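Local coordinates for protein transcription factor cep-1 (PDB 1T4W) that activates transcription as the worm counterpart of p53, binding the p53 consensus DNA sequence and promoting apoptosis after DNA damage and other stress, at residues K67-V71 against E72-R76; V82-R86 against S87-R91; D184-N187 against F188-E192. One frame throughout, in Å; residues are numbered along the deposited sequence.

Interaction 1: K67-V71 against E72-R76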
loop_
_atom_site.group_PDB
_atom_site.type_symbol
_atom_site.label_atom_id
_atom_site.label_comp_id
_atom_site.label_asym_id
_atom_site.label_seq_id
_atom_site.Cartn_x
_atom_site.Cartn_y
_atom_site.Cartn_z
ATOM N N LYS A 67 -4.323 -13.583 -11.503
ATOM C CA LYS A 67 -3.668 -14.871 -11.696
ATOM C C LYS A 67 -2.738 -14.855 -12.904
ATOM O O LYS A 67 -1.728 -15.553 -12.925
ATOM C CB LYS A 67 -4.718 -15.972 -11.870
ATOM C CG LYS A 67 -5.742 -16.050 -10.733
ATOM C CD LYS A 67 -6.599 -14.786 -10.646
ATOM C CE LYS A 67 -7.540 -14.828 -9.459
ATOM N NZ LYS A 67 -8.267 -13.535 -9.303
ATOM N N LYS A 68 -3.074 -14.042 -13.899
ATOM C CA LYS A 68 -2.281 -13.950 -15.119
ATOM C C LYS A 68 -0.999 -13.119 -14.997
ATOM O O LYS A 68 -0.032 -13.346 -15.729
ATOM C CB LYS A 68 -3.158 -13.419 -16.260
ATOM C CG LYS A 68 -4.382 -14.291 -16.543
ATOM C CD LYS A 68 -3.973 -15.729 -16.854
ATOM C CE LYS A 68 -5.182 -16.636 -17.018
ATOM N NZ LYS A 68 -4.780 -18.029 -17.361
ATOM N N GLU A 69 -0.987 -12.155 -14.082
ATOM C CA GLU A 69 0.201 -11.329 -13.875
ATOM C C GLU A 69 0.452 -11.252 -12.377
ATOM O O GLU A 69 -0.161 -10.441 -11.683
ATOM C CB GLU A 69 -0.004 -9.924 -14.457
ATOM C CG GLU A 69 1.115 -8.941 -14.137
ATOM C CD GLU A 69 0.965 -7.608 -14.862
ATOM O OE1 GLU A 69 1.165 -6.554 -14.215
ATOM O OE2 GLU A 69 0.657 -7.612 -16.078
ATOM N N ASN A 70 1.351 -12.108 -11.894
ATOM C CA ASN A 70 1.685 -12.191 -10.477
ATOM C C ASN A 70 2.189 -10.926 -9.794
ATOM O O ASN A 70 2.630 -9.963 -10.432
ATOM C CB ASN A 70 2.656 -13.343 -10.238
ATOM C CG ASN A 70 2.002 -14.686 -10.461
ATOM O OD1 ASN A 70 2.600 -15.735 -10.225
ATOM N ND2 ASN A 70 0.756 -14.660 -10.921
ATOM N N VAL A 71 2.129 -10.951 -8.469
ATOM C CA VAL A 71 2.488 -9.789 -7.694
ATOM C C VAL A 71 3.884 -9.225 -7.943
ATOM O O VAL A 71 4.017 -8.024 -8.144
ATOM C CB VAL A 71 2.267 -10.057 -6.173
ATOM C CG1 VAL A 71 3.256 -11.095 -5.672
ATOM C CG2 VAL A 71 2.395 -8.751 -5.387
ATOM N N GLU A 72 4.913 -10.078 -7.954
ATOM C CA GLU A 72 6.274 -9.581 -8.136
ATOM C C GLU A 72 6.396 -8.833 -9.454
ATOM O O GLU A 72 7.069 -7.799 -9.534
ATOM C CB GLU A 72 7.305 -10.726 -8.020
ATOM C CG GLU A 72 7.456 -11.289 -6.598
ATOM C CD GLU A 72 8.176 -10.331 -5.631
ATOM O OE1 GLU A 72 9.127 -9.651 -6.065
ATOM O OE2 GLU A 72 7.811 -10.275 -4.435
ATOM N N TYR A 73 5.716 -9.309 -10.491
ATOM C CA TYR A 73 5.777 -8.576 -11.745
ATOM C C TYR A 73 4.956 -7.280 -11.650
ATOM O O TYR A 73 5.433 -6.190 -11.976
ATOM C CB TYR A 73 5.251 -9.436 -12.912
ATOM C CG TYR A 73 5.445 -8.789 -14.254
ATOM C CD1 TYR A 73 4.451 -7.987 -14.819
ATOM C CD2 TYR A 73 6.658 -8.930 -14.946
ATOM C CE1 TYR A 73 4.661 -7.334 -16.047
ATOM C CE2 TYR A 73 6.877 -8.284 -16.161
ATOM C CZ TYR A 73 5.876 -7.488 -16.703
ATOM O OH TYR A 73 6.109 -6.831 -17.887
ATOM N N ALA A 74 3.712 -7.403 -11.207
ATOM C CA ALA A 74 2.817 -6.248 -11.149
ATOM C C ALA A 74 3.346 -5.044 -10.377
ATOM O O ALA A 74 3.241 -3.904 -10.841
ATOM C CB ALA A 74 1.457 -6.671 -10.573
ATOM N N ILE A 75 3.938 -5.285 -9.213
ATOM C CA ILE A 75 4.407 -4.160 -8.415
ATOM C C ILE A 75 5.537 -3.369 -9.029
ATOM O O ILE A 75 5.791 -2.240 -8.613
ATOM C CB ILE A 75 4.795 -4.614 -6.996
ATOM C CG1 ILE A 75 5.976 -5.584 -7.060
ATOM C CG2 ILE A 75 3.548 -5.220 -6.296
ATOM C CD1 ILE A 75 6.427 -6.066 -5.679
ATOM N N ARG A 76 6.213 -3.948 -10.022
ATOM C CA ARG A 76 7.302 -3.236 -10.673
ATOM C C ARG A 76 6.951 -2.836 -12.127
ATOM O O ARG A 76 7.764 -2.271 -12.842
ATOM C CB ARG A 76 8.577 -4.088 -10.621
ATOM C CG ARG A 76 9.118 -4.335 -9.193
ATOM C CD ARG A 76 10.375 -5.224 -9.200
ATOM N NE ARG A 76 10.776 -5.559 -7.829
ATOM C CZ ARG A 76 10.349 -6.635 -7.178
ATOM N NH1 ARG A 76 9.527 -7.487 -7.780
ATOM N NH2 ARG A 76 10.682 -6.834 -5.903
#

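Interaction 2: V82-R86 against S87-R91. With ZN (zinc ion), chain B.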
loop_
_atom_site.group_PDB
_atom_site.type_symbol
_atom_site.label_atom_id
_atom_site.label_comp_id
_atom_site.label_asym_id
_atom_site.label_seq_id
_atom_site.Cartn_x
_atom_site.Cartn_y
_atom_site.Cartn_z
ATOM N N VAL A 82 -3.749 1.055 -10.004
ATOM C CA VAL A 82 -5.188 0.918 -9.814
ATOM C C VAL A 82 -5.625 2.297 -10.306
ATOM O O VAL A 82 -5.046 3.309 -9.889
ATOM C CB VAL A 82 -5.579 0.784 -8.342
ATOM C CG1 VAL A 82 -7.097 0.739 -8.221
ATOM C CG2 VAL A 82 -4.959 -0.464 -7.764
ATOM N N MET A 83 -6.613 2.339 -11.197
ATOM C CA MET A 83 -7.057 3.601 -11.791
ATOM C C MET A 83 -8.291 4.182 -11.135
ATOM O O MET A 83 -9.296 3.499 -10.957
ATOM C CB MET A 83 -7.341 3.405 -13.281
ATOM C CG MET A 83 -6.185 2.804 -14.070
ATOM S SD MET A 83 -4.659 3.769 -13.920
ATOM C CE MET A 83 -5.075 5.275 -14.797
ATOM N N LYS A 84 -8.202 5.459 -10.806
ATOM C CA LYS A 84 -9.288 6.191 -10.158
ATOM C C LYS A 84 -10.451 6.316 -11.157
ATOM O O LYS A 84 -10.208 6.487 -12.344
ATOM C CB LYS A 84 -8.746 7.565 -9.790
ATOM C CG LYS A 84 -9.482 8.290 -8.706
ATOM C CD LYS A 84 -8.730 9.562 -8.397
ATOM C CE LYS A 84 -9.316 10.296 -7.239
ATOM N NZ LYS A 84 -8.332 11.343 -6.864
ATOM N N CYS A 85 -11.701 6.222 -10.706
ATOM C CA CYS A 85 -12.807 6.355 -11.654
ATOM C C CYS A 85 -12.972 7.804 -12.093
ATOM O O CYS A 85 -12.428 8.738 -11.479
ATOM C CB CYS A 85 -14.130 5.834 -11.075
ATOM S SG CYS A 85 -14.904 6.901 -9.844
ATOM N N ARG A 86 -13.741 7.986 -13.158
ATOM C CA ARG A 86 -13.955 9.304 -13.728
ATOM C C ARG A 86 -14.552 10.269 -12.735
ATOM O O ARG A 86 -14.041 11.376 -12.579
ATOM C CB ARG A 86 -14.871 9.200 -14.959
ATOM C CG ARG A 86 -14.982 10.466 -15.808
ATOM C CD ARG A 86 -16.275 10.427 -16.657
ATOM N NE ARG A 86 -17.436 10.657 -15.794
ATOM C CZ ARG A 86 -17.678 11.807 -15.164
ATOM N NH1 ARG A 86 -16.847 12.830 -15.321
ATOM N NH2 ARG A 86 -18.714 11.926 -14.335
ATOM N N SER A 87 -15.615 9.861 -12.036
ATOM C CA SER A 87 -16.257 10.778 -11.098
ATOM C C SER A 87 -15.434 11.153 -9.878
ATOM O O SER A 87 -15.554 12.273 -9.373
ATOM C CB SER A 87 -17.616 10.241 -10.639
ATOM O OG SER A 87 -17.457 9.106 -9.823
ATOM N N HIS A 88 -14.614 10.237 -9.369
ATOM C CA HIS A 88 -13.812 10.618 -8.210
ATOM C C HIS A 88 -12.638 11.466 -8.681
ATOM O O HIS A 88 -12.154 12.327 -7.949
ATOM C CB HIS A 88 -13.344 9.385 -7.431
ATOM C CG HIS A 88 -14.377 8.849 -6.495
ATOM N ND1 HIS A 88 -14.765 7.526 -6.486
ATOM C CD2 HIS A 88 -15.136 9.470 -5.560
ATOM C CE1 HIS A 88 -15.722 7.353 -5.588
ATOM N NE2 HIS A 88 -15.964 8.517 -5.013
ATOM N N THR A 89 -12.199 11.239 -9.912
ATOM C CA THR A 89 -11.099 12.018 -10.463
ATOM C C THR A 89 -11.494 13.496 -10.530
ATOM O O THR A 89 -10.868 14.350 -9.898
ATOM C CB THR A 89 -10.730 11.567 -11.885
ATOM O OG1 THR A 89 -10.065 10.302 -11.841
ATOM C CG2 THR A 89 -9.809 12.589 -12.542
ATOM N N GLU A 90 -12.558 13.797 -11.266
ATOM C CA GLU A 90 -12.974 15.190 -11.415
ATOM C C GLU A 90 -13.495 15.830 -10.128
ATOM O O GLU A 90 -13.491 17.049 -9.988
ATOM C CB GLU A 90 -14.006 15.325 -12.553
ATOM C CG GLU A 90 -15.448 15.025 -12.188
ATOM C CD GLU A 90 -16.412 15.367 -13.322
ATOM O OE1 GLU A 90 -17.637 15.373 -13.075
ATOM O OE2 GLU A 90 -15.947 15.620 -14.459
ATOM N N ARG A 91 -13.930 15.010 -9.184
ATOM C CA ARG A 91 -14.425 15.509 -7.907
ATOM C C ARG A 91 -13.274 15.678 -6.889
ATOM O O ARG A 91 -13.484 16.157 -5.771
ATOM C CB ARG A 91 -15.482 14.534 -7.371
ATOM C CG ARG A 91 -15.722 14.572 -5.871
ATOM C CD ARG A 91 -16.702 13.486 -5.457
ATOM N NE ARG A 91 -16.873 13.426 -4.007
ATOM C CZ ARG A 91 -17.667 12.563 -3.380
ATOM N NH1 ARG A 91 -17.757 12.583 -2.056
ATOM N NH2 ARG A 91 -18.374 11.679 -4.076
HETATM ZN ZN ZN B . -14.385 6.027 -7.679
#

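Interaction 3: D184-N187 against F188-E192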
loop_
_atom_site.group_PDB
_atom_site.type_symbol
_atom_site.label_atom_id
_atom_site.label_comp_id
_atom_site.label_asym_id
_atom_site.label_seq_id
_atom_site.Cartn_x
_atom_site.Cartn_y
_atom_site.Cartn_z
ATOM N N ASP A 184 -16.247 -7.811 5.903
ATOM C CA ASP A 184 -15.308 -8.566 5.087
ATOM C C ASP A 184 -14.152 -9.157 5.901
ATOM O O ASP A 184 -13.744 -10.302 5.683
ATOM C CB ASP A 184 -14.797 -7.680 3.945
ATOM C CG ASP A 184 -15.915 -7.294 2.968
ATOM O OD1 ASP A 184 -16.620 -8.206 2.525
ATOM O OD2 ASP A 184 -16.086 -6.102 2.643
ATOM N N TRP A 185 -13.630 -8.372 6.832
ATOM C CA TRP A 185 -12.560 -8.830 7.716
ATOM C C TRP A 185 -13.042 -10.044 8.523
ATOM O O TRP A 185 -12.322 -11.046 8.657
ATOM C CB TRP A 185 -12.178 -7.725 8.702
ATOM C CG TRP A 185 -11.392 -8.207 9.920
ATOM C CD1 TRP A 185 -10.051 -8.477 9.978
ATOM C CD2 TRP A 185 -11.894 -8.389 11.257
ATOM N NE1 TRP A 185 -9.687 -8.805 11.268
ATOM C CE2 TRP A 185 -10.797 -8.759 12.070
ATOM C CE3 TRP A 185 -13.163 -8.271 11.845
ATOM C CZ2 TRP A 185 -10.928 -9.014 13.445
ATOM C CZ3 TRP A 185 -13.295 -8.526 13.217
ATOM C CH2 TRP A 185 -12.183 -8.893 14.000
ATOM N N LYS A 186 -14.250 -9.954 9.076
ATOM C CA LYS A 186 -14.763 -11.055 9.889
ATOM C C LYS A 186 -14.969 -12.318 9.065
ATOM O O LYS A 186 -14.639 -13.437 9.518
ATOM C CB LYS A 186 -16.060 -10.646 10.591
ATOM C CG LYS A 186 -16.760 -11.756 11.401
ATOM C CD LYS A 186 -15.856 -12.415 12.463
ATOM C CE LYS A 186 -15.368 -11.461 13.535
ATOM N NZ LYS A 186 -15.011 -12.241 14.806
ATOM N N ASN A 187 -15.517 -12.154 7.865
ATOM C CA ASN A 187 -15.726 -13.298 6.986
ATOM C C ASN A 187 -14.365 -13.913 6.681
ATOM O O ASN A 187 -14.204 -15.132 6.687
ATOM C CB ASN A 187 -16.395 -12.875 5.669
ATOM C CG ASN A 187 -17.879 -12.605 5.836
ATOM O OD1 ASN A 187 -18.469 -13.031 6.810
ATOM N ND2 ASN A 187 -18.487 -11.922 4.868
ATOM N N PHE A 188 -13.386 -13.067 6.389
ATOM C CA PHE A 188 -12.051 -13.576 6.086
ATOM C C PHE A 188 -11.456 -14.386 7.244
ATOM O O PHE A 188 -10.952 -15.494 7.043
ATOM C CB PHE A 188 -11.103 -12.422 5.743
ATOM C CG PHE A 188 -9.683 -12.859 5.463
ATOM C CD1 PHE A 188 -9.294 -13.228 4.183
ATOM C CD2 PHE A 188 -8.729 -12.861 6.476
ATOM C CE1 PHE A 188 -7.968 -13.581 3.915
ATOM C CE2 PHE A 188 -7.400 -13.212 6.217
ATOM C CZ PHE A 188 -7.023 -13.566 4.944
ATOM N N CYS A 189 -11.498 -13.828 8.453
ATOM C CA CYS A 189 -10.958 -14.519 9.611
ATOM C C CYS A 189 -11.655 -15.865 9.871
ATOM O O CYS A 189 -10.984 -16.880 10.098
ATOM C CB CYS A 189 -11.045 -13.614 10.846
ATOM S SG CYS A 189 -9.929 -12.191 10.734
ATOM N N GLU A 190 -12.989 -15.887 9.815
ATOM C CA GLU A 190 -13.739 -17.134 10.042
ATOM C C GLU A 190 -13.379 -18.174 8.995
ATOM O O GLU A 190 -13.229 -19.346 9.321
ATOM C CB GLU A 190 -15.259 -16.894 10.005
ATOM C CG GLU A 190 -15.790 -16.074 11.179
ATOM C CD GLU A 190 -15.805 -16.856 12.488
ATOM O OE1 GLU A 190 -16.527 -17.871 12.563
ATOM O OE2 GLU A 190 -15.098 -16.464 13.437
ATOM N N ARG A 191 -13.258 -17.760 7.733
ATOM C CA ARG A 191 -12.904 -18.708 6.683
ATOM C C ARG A 191 -11.488 -19.267 6.895
ATOM O O ARG A 191 -11.261 -20.469 6.736
ATOM C CB ARG A 191 -13.022 -18.057 5.294
ATOM C CG ARG A 191 -14.460 -17.937 4.815
ATOM C CD ARG A 191 -14.582 -17.448 3.372
ATOM N NE ARG A 191 -14.418 -15.997 3.218
ATOM C CZ ARG A 191 -13.247 -15.386 3.042
ATOM N NH1 ARG A 191 -12.128 -16.098 2.997
ATOM N NH2 ARG A 191 -13.192 -14.067 2.897
ATOM N N GLU A 192 -10.544 -18.401 7.264
ATOM C CA GLU A 192 -9.172 -18.841 7.514
ATOM C C GLU A 192 -9.081 -19.787 8.704
ATOM O O GLU A 192 -8.477 -20.853 8.598
ATOM C CB GLU A 192 -8.250 -17.646 7.773
ATOM C CG GLU A 192 -7.981 -16.815 6.560
ATOM C CD GLU A 192 -7.166 -17.556 5.518
ATOM O OE1 GLU A 192 -6.074 -18.038 5.855
ATOM O OE2 GLU A 192 -7.605 -17.641 4.358
HETATM O O HOH W 1 -13.979 -11.419 3.221
HETATM O O HOH W 2 -16.211 -14.730 15.953
#

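Interaction 1: K67-V71 against E72-R76
The Tyr-73 ring receives the Glu-69 carboxylate at its edge, OE1 lying in the ring plane and CD standing 3.5 Å from Tyr-73 CD1. The carboxylate plane is turned 78° from the ring and meets it at the edge, not over a face. The guanidinium of Arg-76 has Ile-75 CD1 off one face, 3.9 Å above its plane and toward the rim, while Glu-72 CB comes to its edge. These groups sit at and around the short helix 71-74, which follows strand 57-65 of the p53-family beta-sandwich; Asn-70 stands in the N-cap position, though its side chain makes no capping bond and the residue contributes its carbonyl O.

Glu-69 runs straight out, with CG opposite the backbone N (chi1 173°), which carries the carboxylate past Tyr-73 until OE1 lies 3.5 Å from Ala-74 CA. That oxygen also accepts a hydrogen bond from Asn-77 ND2. The turn is drawn by Ala-74 N to Asn-70 O (2.9 Å) and Ile-75 N to Val-71 O (2.9 Å). Val-71 CG2 meets Ile-75 CG2 at 3.8 Å; Val-71 rests on Cys-154 and Ile-75 on Ala-156 of strand 152-160. Glu-72 OE2 bonds His-169 and Arg-76 NE pairs with Glu-166, while Arg-76 NH1 forms a salt bridge, 2.8 Å from Glu-72 OE1 and 39° out of the carboxylate plane.

Interaction 2: V82-R86 against S87-R91
Cys-85 and His-88 are joined first by metal: Cys-85 SG binds the zinc ion at 2.4 Å and His-88 ND1 at 2.0 Å. The sulfur lies between the backbone N and the carbonyl carbon (chi1 74°), where it can face the metal and the first turn of helix 86-90 together.

Hydrogen bonds come next. Cys-85 is the N-cap of that helix, and the same SG accepts from His-88 N at 3.4 Å. The carbonyl oxygen of Cys-85 takes two donors from Thr-89, the backbone N at 3.0 Å and OG1 at 2.9 Å, the hydroxyl sitting above the carbonyl plane, 44° out of it. Cys-139 and Cys-143 complete the ion's shell, giving the three-cysteine, one-histidine zinc site of the p53 DNA-binding domain.

Charge is carried by Arg-86 and Glu-90, whose side chains run side by side in the same direction: NH1 reaches OE2 at 3.1 Å in a salt bridge, the guanidinium and carboxylate planes 85° apart.

In the van der Waals contacts, the extended Lys-84 chain slants across Thr-89, and its CE stops 3.6 Å from His-88 O. Lys-84 NZ hydrogen-bonds to the carbonyl oxygens of Phe-97 and Ser-99 and forms a salt bridge with Glu-92.

Interaction 3: D184-N187 against F188-E192
Arg-191 folds back over Asn-187 one turn earlier. Its CB and CG each lie 3.4 Å from Asn-187 O, the oxygen that already accepts the backbone N-H of Arg-191. A bend at chi3 (-79°) then turns the chain, bringing NE to 3.6 Å from that oxygen and laying a face of the guanidinium over it, with Phe-188 CA against that face. At the tip, NH2 gives a weak hydrogen bond of 2.8 Å to a water in the guanidinium plane, which donates to Asp-184 O.

Farther round the helix, Cys-189 SG sits over a face of Trp-185, 3.8 Å from the centroid of the five-membered ring and 25° off its normal. This sulfur-aromatic contact is displaced toward NE1, which is 3.4 Å from SG. Lys-186 and Glu-190 meet through carbon, CD against CG, and a second water links their charged ends.

These turns belong to helix 181-194, probably the counterpart of the major-groove helix in the p53 loop-sheet-helix motif. The helix packs on the antiparallel pair of strands 19-23 and 29-33 at one end of the seven-stranded sheet: Trp-185 and Cys-189 touch Ala-22, and Phe-188 meets the rings of Tyr-30 and Trp-32.

Overall arrangement
All three are local contacts around helical turns that cover different parts of one beta-sandwich, and none touches another. Interaction 1 is the most buried, with Ala-74 and Ile-75 turned onto strands of the larger sheet, and it combines backbone bonds and an apolar Val-71/Ile-75 contact with charged side chains alongside. Interactions 2 and 3 are surface contacts. Helices 71-74 and 86-90 follow one another in the chain, yet interactions 1 and 2 lie about 23 Å apart between centres; the second is organised round a metal ion. Interaction 3, about 29 Å from interaction 2 between centres, sits within a longer helix, where water bridges and a sulfur over an indole supplement the backbone bonds.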